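PDB 4BY2: anastral spindle 2, SAS 4 from Drosophila melanogaster, which probably binds tubulin and acts as a molecular adaptor in centriole assembly, here as the Sas-4 TCP domain fused to a proline-rich motif of Ana2. Local coordinates for residues A[122-133]-A[136-147]. Numbering follows the deposited sequence.
Sequences NTWHTSYLDGLE and EFPNGQTEHRRK
One face of the Phe137 ring takes the methyl of Thr123 in a CH-pi contact, CG2 lying 4.1 Å from the ring centroid and 29° off the normal; Glu143 CG sits in plane at the ring's edge. With OG1 of Thr123 set beside the backbone N (chi1 -49°), CG2 falls anti to that N and meets the ring, while OG1 bonds to Thr121 O. At the far end, Leu132 CD1 serves two flat groups: it lies over the centre of one face of the Arg146 guanidinium, 4.2 Å above its plane, and near the edge of the His144 ring. The Arg145 guanidinium instead meets Glu143 OE1 edge-on, in a salt bridge whose NH1 hydrogen bond is nearly straight (2.9 Å). Glu143 OE2 accepts from Ser21 N of the fused Ana2 part.

Between these groups the backbones pair twice. Trp124 N donates to Glu136 O (3.1 Å) and Glu136 N to Trp124 O; likewise Glu133 N to Arg145 O and Arg145 N to Glu133 O are each 2.8 Å. A water bridges Asn122 O and Glu136 O, beside Pro138, whose CG packs against Asn122 CB. Asp130 OD1, met from above its carboxylate plane, closes an Asx turn on Leu132 N.

Both segments belong to the Sas-4 part. Strand 133-136 lies between strands 123-128 and 142-145, two type I turns reversing the chain: the antiparallel beta-meander of the TCP domain's extended sheet.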
ATOM      1  N   ASN A 122      -6.154   1.392 -11.734  1.00 47.70           N
ATOM      2  CA  ASN A 122      -7.006   2.061 -10.728  1.00 46.61           C
ATOM      3  C   ASN A 122      -6.571   1.730  -9.277  1.00 48.65           C
ATOM      4  O   ASN A 122      -7.403   1.490  -8.398  1.00 47.84           O
ATOM      5  CB  ASN A 122      -8.500   1.750 -10.993  1.00 46.82           C
ATOM      6  CG  ASN A 122      -9.500   2.591 -10.226  1.00 64.93           C
ATOM      7  OD1 ASN A 122      -9.205   3.691  -9.743  1.00 59.69           O
ATOM      8  ND2 ASN A 122     -10.719   2.089 -10.107  1.00 54.32           N
ATOM      9  N   THR A 123      -5.247   1.723  -9.047  1.00 44.38           N
ATOM     10  CA  THR A 123      -4.631   1.365  -7.769  1.00 43.90           C
ATOM     11  C   THR A 123      -3.929   2.552  -7.114  1.00 47.74           C
ATOM     12  O   THR A 123      -3.306   3.360  -7.800  1.00 47.82           O
ATOM     13  CB  THR A 123      -3.677   0.166  -7.986  1.00 50.62           C
ATOM     14  OG1 THR A 123      -4.357  -0.853  -8.724  1.00 48.97           O
ATOM     15  CG2 THR A 123      -3.125  -0.423  -6.683  1.00 48.57           C
ATOM     16  N   TRP A 124      -4.012   2.629  -5.779  1.00 43.65           N
ATOM     17  CA  TRP A 124      -3.367   3.650  -4.963  1.00 43.08           C
ATOM     18  C   TRP A 124      -2.246   3.033  -4.121  1.00 46.90           C
ATOM     19  O   TRP A 124      -2.403   1.923  -3.612  1.00 46.22           O
ATOM     20  CB  TRP A 124      -4.398   4.309  -4.038  1.00 41.83           C
ATOM     21  CG  TRP A 124      -5.208   5.387  -4.689  1.00 42.67           C
ATOM     22  CD1 TRP A 124      -6.489   5.289  -5.151  1.00 45.52           C
ATOM     23  CD2 TRP A 124      -4.788   6.731  -4.946  1.00 42.43           C
ATOM     24  NE1 TRP A 124      -6.894   6.494  -5.678  1.00 44.87           N
ATOM     25  CE2 TRP A 124      -5.872   7.401  -5.557  1.00 46.24           C
ATOM     26  CE3 TRP A 124      -3.595   7.440  -4.721  1.00 43.71           C
ATOM     27  CZ2 TRP A 124      -5.794   8.739  -5.961  1.00 45.63           C
ATOM     28  CZ3 TRP A 124      -3.522   8.768  -5.110  1.00 45.29           C
ATOM     29  CH2 TRP A 124      -4.611   9.404  -5.726  1.00 45.89           C
ATOM     30  N   HIS A 125      -1.128   3.755  -3.961  1.00 44.07           N
ATOM     31  CA  HIS A 125      -0.005   3.322  -3.127  1.00 44.52           C
ATOM     32  C   HIS A 125       0.442   4.477  -2.226  1.00 49.32           C
ATOM     33  O   HIS A 125       0.927   5.495  -2.723  1.00 48.45           O
ATOM     34  CB  HIS A 125       1.158   2.761  -3.964  1.00 45.50           C
ATOM     35  CG  HIS A 125       2.334   2.309  -3.148  1.00 49.34           C
ATOM     36  ND1 HIS A 125       2.389   1.041  -2.602  1.00 51.42           N
ATOM     37  CD2 HIS A 125       3.469   2.971  -2.825  1.00 51.48           C
ATOM     38  CE1 HIS A 125       3.546   0.972  -1.962  1.00 50.95           C
ATOM     39  NE2 HIS A 125       4.231   2.109  -2.067  1.00 51.27           N
ATOM     40  N   THR A 126       0.254   4.324  -0.900  1.00 46.66           N
ATOM     41  CA  THR A 126       0.631   5.350   0.070  1.00 46.69           C
ATOM     42  C   THR A 126       1.846   4.929   0.886  1.00 51.16           C
ATOM     43  O   THR A 126       1.847   3.856   1.483  1.00 50.54           O
ATOM     44  CB  THR A 126      -0.568   5.759   0.944  1.00 55.82           C
ATOM     45  OG1 THR A 126      -1.709   5.975   0.114  1.00 58.46           O
ATOM     46  CG2 THR A 126      -0.294   7.016   1.766  1.00 53.51           C
ATOM     47  N   SER A 127       2.880   5.778   0.893  1.00 48.81           N
ATOM     48  CA  SER A 127       4.104   5.585   1.666  1.00 49.26           C
ATOM     49  C   SER A 127       4.047   6.530   2.868  1.00 54.26           C
ATOM     50  O   SER A 127       3.576   7.662   2.740  1.00 53.91           O
ATOM     51  CB  SER A 127       5.337   5.892   0.823  1.00 53.15           C
ATOM     52  OG  SER A 127       5.507   4.960  -0.232  1.00 63.49           O
ATOM     53  N   TYR A 128       4.507   6.058   4.032  1.00 51.21           N
ATOM     54  CA  TYR A 128       4.528   6.834   5.269  1.00 51.25           C
ATOM     55  C   TYR A 128       5.964   6.986   5.773  1.00 58.07           C
ATOM     56  O   TYR A 128       6.833   6.187   5.412  1.00 57.41           O
ATOM     57  CB  TYR A 128       3.619   6.194   6.336  1.00 51.42           C
ATOM     58  CG  TYR A 128       2.153   6.167   5.953  1.00 51.71           C
ATOM     59  CD1 TYR A 128       1.612   5.085   5.264  1.00 52.26           C
ATOM     60  CD2 TYR A 128       1.304   7.214   6.295  1.00 53.20           C
ATOM     61  CE1 TYR A 128       0.268   5.061   4.898  1.00 53.12           C
ATOM     62  CE2 TYR A 128      -0.044   7.201   5.935  1.00 53.39           C
ATOM     63  CZ  TYR A 128      -0.560   6.117   5.243  1.00 60.50           C
ATOM     64  OH  TYR A 128      -1.887   6.094   4.880  1.00 61.94           O
ATOM     65  N   LEU A 129       6.207   8.021   6.593  1.00 57.16           N
ATOM     66  CA  LEU A 129       7.509   8.352   7.179  1.00 58.14           C
ATOM     67  C   LEU A 129       8.117   7.195   7.996  1.00 63.00           C
ATOM     68  O   LEU A 129       9.329   6.983   7.932  1.00 63.09           O
ATOM     69  CB  LEU A 129       7.362   9.607   8.052  1.00 58.62           C
ATOM     70  CG  LEU A 129       8.618  10.452   8.240  1.00 64.19           C
ATOM     71  CD1 LEU A 129       8.322  11.922   8.003  1.00 64.48           C
ATOM     72  CD2 LEU A 129       9.220  10.240   9.627  1.00 67.44           C
ATOM     73  N   ASP A 130       7.273   6.441   8.735  1.00 59.63           N
ATOM     74  CA  ASP A 130       7.682   5.317   9.592  1.00 59.27           C
ATOM     75  C   ASP A 130       8.092   4.041   8.829  1.00 62.33           C
ATOM     76  O   ASP A 130       8.629   3.112   9.440  1.00 62.44           O
ATOM     77  CB  ASP A 130       6.586   5.004  10.635  1.00 61.20           C
ATOM     78  CG  ASP A 130       5.264   4.468  10.104  1.00 71.13           C
ATOM     79  OD1 ASP A 130       5.023   4.570   8.878  1.00 71.54           O
ATOM     80  OD2 ASP A 130       4.459   3.968  10.917  1.00 77.02           O
ATOM     81  N   GLY A 131       7.830   4.012   7.522  1.00 57.41           N
ATOM     82  CA  GLY A 131       8.166   2.887   6.656  1.00 56.34           C
ATOM     83  C   GLY A 131       6.981   2.101   6.129  1.00 58.12           C
ATOM     84  O   GLY A 131       7.162   1.224   5.279  1.00 58.36           O
ATOM     85  N   LEU A 132       5.765   2.402   6.624  1.00 52.33           N
ATOM     86  CA  LEU A 132       4.537   1.725   6.209  1.00 51.23           C
ATOM     87  C   LEU A 132       4.132   2.073   4.775  1.00 54.46           C
ATOM     88  O   LEU A 132       4.127   3.242   4.392  1.00 53.70           O
ATOM     89  CB  LEU A 132       3.380   1.991   7.203  1.00 50.97           C
ATOM     90  CG  LEU A 132       1.985   1.415   6.858  1.00 55.30           C
ATOM     91  CD1 LEU A 132       1.922  -0.098   7.050  1.00 55.40           C
ATOM     92  CD2 LEU A 132       0.916   2.067   7.679  1.00 57.07           C
ATOM     93  N   GLU A 133       3.808   1.037   3.990  1.00 50.90           N
ATOM     94  CA  GLU A 133       3.348   1.146   2.610  1.00 50.32           C
ATOM     95  C   GLU A 133       1.984   0.475   2.494  1.00 52.24           C
ATOM     96  O   GLU A 133       1.832  -0.692   2.862  1.00 51.96           O
ATOM     97  CB  GLU A 133       4.363   0.534   1.634  1.00 51.84           C
ATOM     98  CG  GLU A 133       5.443   1.513   1.206  1.00 64.63           C
ATOM     99  CD  GLU A 133       6.728   0.890   0.696  1.00 92.12           C
ATOM    100  OE1 GLU A 133       6.659   0.002  -0.187  1.00 94.24           O
ATOM    101  OE2 GLU A 133       7.811   1.312   1.162  1.00 86.96           O
ATOM    102  N   GLU A 136      -3.958  -0.006  -2.279  1.00 46.41           N
ATOM    103  CA  GLU A 136      -5.424  -0.023  -2.332  1.00 46.46           C
ATOM    104  C   GLU A 136      -5.890  -0.423  -3.732  1.00 49.97           C
ATOM    105  O   GLU A 136      -5.738   0.351  -4.680  1.00 49.88           O
ATOM    106  CB  GLU A 136      -6.018   1.343  -1.917  1.00 48.03           C
ATOM    107  CG  GLU A 136      -5.729   1.749  -0.480  1.00 60.48           C
ATOM    108  CD  GLU A 136      -5.253   3.179  -0.303  1.00 83.52           C
ATOM    109  OE1 GLU A 136      -4.056   3.449  -0.562  1.00 74.27           O
ATOM    110  OE2 GLU A 136      -6.073   4.027   0.115  1.00 80.25           O
ATOM    111  N   PHE A 137      -6.441  -1.640  -3.854  1.00 45.60           N
ATOM    112  CA  PHE A 137      -6.933  -2.202  -5.113  1.00 45.04           C
ATOM    113  C   PHE A 137      -8.422  -1.880  -5.356  1.00 50.16           C
ATOM    114  O   PHE A 137      -9.141  -1.653  -4.379  1.00 50.19           O
ATOM    115  CB  PHE A 137      -6.631  -3.711  -5.179  1.00 46.33           C
ATOM    116  CG  PHE A 137      -5.150  -4.009  -5.253  1.00 47.04           C
ATOM    117  CD1 PHE A 137      -4.469  -3.937  -6.464  1.00 49.62           C
ATOM    118  CD2 PHE A 137      -4.430  -4.329  -4.108  1.00 48.59           C
ATOM    119  CE1 PHE A 137      -3.093  -4.188  -6.528  1.00 50.27           C
ATOM    120  CE2 PHE A 137      -3.055  -4.583  -4.173  1.00 51.27           C
ATOM    121  CZ  PHE A 137      -2.396  -4.504  -5.382  1.00 49.27           C
ATOM    122  N   PRO A 138      -8.907  -1.830  -6.629  1.00 47.31           N
ATOM    123  CA  PRO A 138     -10.320  -1.455  -6.877  1.00 47.27           C
ATOM    124  C   PRO A 138     -11.408  -2.317  -6.228  1.00 51.72           C
ATOM    125  O   PRO A 138     -12.524  -1.828  -6.054  1.00 52.39           O
ATOM    126  CB  PRO A 138     -10.442  -1.501  -8.404  1.00 48.91           C
ATOM    127  CG  PRO A 138      -9.064  -1.378  -8.908  1.00 53.08           C
ATOM    128  CD  PRO A 138      -8.182  -2.028  -7.901  1.00 48.66           C
ATOM    129  N   ASN A 139     -11.100  -3.580  -5.881  1.00 47.70           N
ATOM    130  CA  ASN A 139     -12.038  -4.520  -5.253  1.00 47.25           C
ATOM    131  C   ASN A 139     -12.155  -4.365  -3.733  1.00 51.52           C
ATOM    132  O   ASN A 139     -12.922  -5.090  -3.099  1.00 51.36           O
ATOM    133  CB  ASN A 139     -11.678  -5.966  -5.625  1.00 46.18           C
ATOM    134  CG  ASN A 139     -10.318  -6.445  -5.156  1.00 61.34           C
ATOM    135  OD1 ASN A 139      -9.434  -5.669  -4.769  1.00 47.22           O
ATOM    136  ND2 ASN A 139     -10.115  -7.751  -5.204  1.00 56.33           N
ATOM    137  N   GLY A 140     -11.396  -3.432  -3.170  1.00 48.40           N
ATOM    138  CA  GLY A 140     -11.370  -3.174  -1.737  1.00 48.33           C
ATOM    139  C   GLY A 140     -10.205  -3.827  -1.019  1.00 52.49           C
ATOM    140  O   GLY A 140     -10.062  -3.644   0.194  1.00 52.85           O
ATOM    141  N   GLN A 141      -9.358  -4.592  -1.752  1.00 47.99           N
ATOM    142  CA  GLN A 141      -8.196  -5.256  -1.165  1.00 47.46           C
ATOM    143  C   GLN A 141      -7.100  -4.250  -0.808  1.00 51.93           C
ATOM    144  O   GLN A 141      -6.662  -3.476  -1.661  1.00 51.26           O
ATOM    145  CB  GLN A 141      -7.661  -6.391  -2.054  1.00 48.45           C
ATOM    146  CG  GLN A 141      -6.700  -7.327  -1.319  1.00 53.81           C
ATOM    147  CD  GLN A 141      -6.159  -8.427  -2.192  1.00 65.98           C
ATOM    148  OE1 GLN A 141      -6.901  -9.238  -2.757  1.00 60.22           O
ATOM    149  NE2 GLN A 141      -4.840  -8.520  -2.268  1.00 56.95           N
ATOM    150  N   THR A 142      -6.676  -4.265   0.463  1.00 49.37           N
ATOM    151  CA  THR A 142      -5.662  -3.365   0.998  1.00 49.60           C
ATOM    152  C   THR A 142      -4.467  -4.159   1.548  1.00 53.61           C
ATOM    153  O   THR A 142      -4.654  -5.071   2.349  1.00 53.22           O
ATOM    154  CB  THR A 142      -6.305  -2.389   1.999  1.00 61.19           C
ATOM    155  OG1 THR A 142      -7.437  -1.767   1.384  1.00 61.71           O
ATOM    156  CG2 THR A 142      -5.350  -1.310   2.459  1.00 60.78           C
ATOM    157  N   GLU A 143      -3.247  -3.815   1.105  1.00 50.19           N
ATOM    158  CA  GLU A 143      -2.016  -4.499   1.516  1.00 49.86           C
ATOM    159  C   GLU A 143      -1.116  -3.558   2.315  1.00 54.62           C
ATOM    160  O   GLU A 143      -0.757  -2.488   1.823  1.00 53.57           O
ATOM    161  CB  GLU A 143      -1.268  -5.083   0.304  1.00 51.03           C
ATOM    162  CG  GLU A 143      -2.166  -5.800  -0.696  1.00 60.97           C
ATOM    163  CD  GLU A 143      -1.502  -6.672  -1.747  1.00 78.32           C
ATOM    164  OE1 GLU A 143      -0.317  -6.437  -2.079  1.00 73.99           O
ATOM    165  OE2 GLU A 143      -2.192  -7.578  -2.265  1.00 68.20           O
ATOM    166  N   HIS A 144      -0.775  -3.952   3.556  1.00 52.61           N
ATOM    167  CA  HIS A 144       0.050  -3.164   4.476  1.00 52.95           C
ATOM    168  C   HIS A 144       1.421  -3.800   4.623  1.00 59.05           C
ATOM    169  O   HIS A 144       1.509  -4.974   4.992  1.00 59.01           O
ATOM    170  CB  HIS A 144      -0.626  -3.046   5.858  1.00 53.44           C
ATOM    171  CG  HIS A 144      -2.001  -2.458   5.827  1.00 56.69           C
ATOM    172  ND1 HIS A 144      -2.257  -1.208   6.344  1.00 58.52           N
ATOM    173  CD2 HIS A 144      -3.158  -2.983   5.358  1.00 58.51           C
ATOM    174  CE1 HIS A 144      -3.552  -1.002   6.164  1.00 57.97           C
ATOM    175  NE2 HIS A 144      -4.135  -2.045   5.576  1.00 58.30           N
ATOM    176  N   ARG A 145       2.488  -3.036   4.331  1.00 56.98           N
ATOM    177  CA  ARG A 145       3.867  -3.518   4.433  1.00 57.55           C
ATOM    178  C   ARG A 145       4.726  -2.586   5.287  1.00 64.10           C
ATOM    179  O   ARG A 145       4.898  -1.416   4.943  1.00 63.93           O
ATOM    180  CB  ARG A 145       4.480  -3.752   3.042  1.00 57.07           C
ATOM    181  CG  ARG A 145       3.981  -5.022   2.368  1.00 65.61           C
ATOM    182  CD  ARG A 145       4.393  -5.093   0.912  1.00 73.50           C
ATOM    183  NE  ARG A 145       4.105  -6.406   0.333  1.00 80.40           N
ATOM    184  CZ  ARG A 145       2.998  -6.708  -0.338  1.00 92.43           C
ATOM    185  NH1 ARG A 145       2.060  -5.790  -0.535  1.00 74.72           N
ATOM    186  NH2 ARG A 145       2.822  -7.930  -0.823  1.00 81.99           N
ATOM    187  N   ARG A 146       5.239  -3.106   6.416  1.00 62.49           N
ATOM    188  CA  ARG A 146       6.067  -2.364   7.371  1.00 63.13           C
ATOM    189  C   ARG A 146       7.570  -2.599   7.154  1.00 69.17           C
ATOM    190  O   ARG A 146       7.949  -3.492   6.389  1.00 68.70           O
ATOM    191  CB  ARG A 146       5.651  -2.697   8.815  1.00 63.85           C
ATOM    192  CG  ARG A 146       4.309  -2.092   9.212  1.00 75.47           C
ATOM    193  CD  ARG A 146       3.653  -2.842  10.352  1.00 86.49           C
ATOM    194  NE  ARG A 146       2.294  -3.267  10.008  1.00 95.48           N
ATOM    195  CZ  ARG A 146       1.190  -2.611  10.356  1.00110.15           C
ATOM    196  NH1 ARG A 146       1.268  -1.494  11.069  1.00 97.16           N
ATOM    197  NH2 ARG A 146      -0.002  -3.071   9.998  1.00 97.00           N
ATOM    198  N   LYS A 147       8.416  -1.780   7.822  1.00 67.45           N
ATOM    199  CA  LYS A 147       9.884  -1.823   7.756  1.00 68.01           C
ATOM    200  C   LYS A 147      10.487  -3.157   8.213  1.00 72.89           C
ATOM    201  O   LYS A 147      11.453  -3.623   7.603  1.00 72.60           O
ATOM    202  CB  LYS A 147      10.498  -0.661   8.556  1.00 70.90           C
ATOM    203  CG  LYS A 147      10.946   0.510   7.695  1.00 87.58           C
ATOM    204  CD  LYS A 147      11.568   1.619   8.535  1.00 98.59           C
ATOM    205  CE  LYS A 147      11.923   2.829   7.706  1.00109.36           C
ATOM    206  NZ  LYS A 147      12.409   3.953   8.549  1.00117.36           N
TER
HETATM  207  O   HOH W   1      -7.971   1.896  -5.543  1.00 44.54           O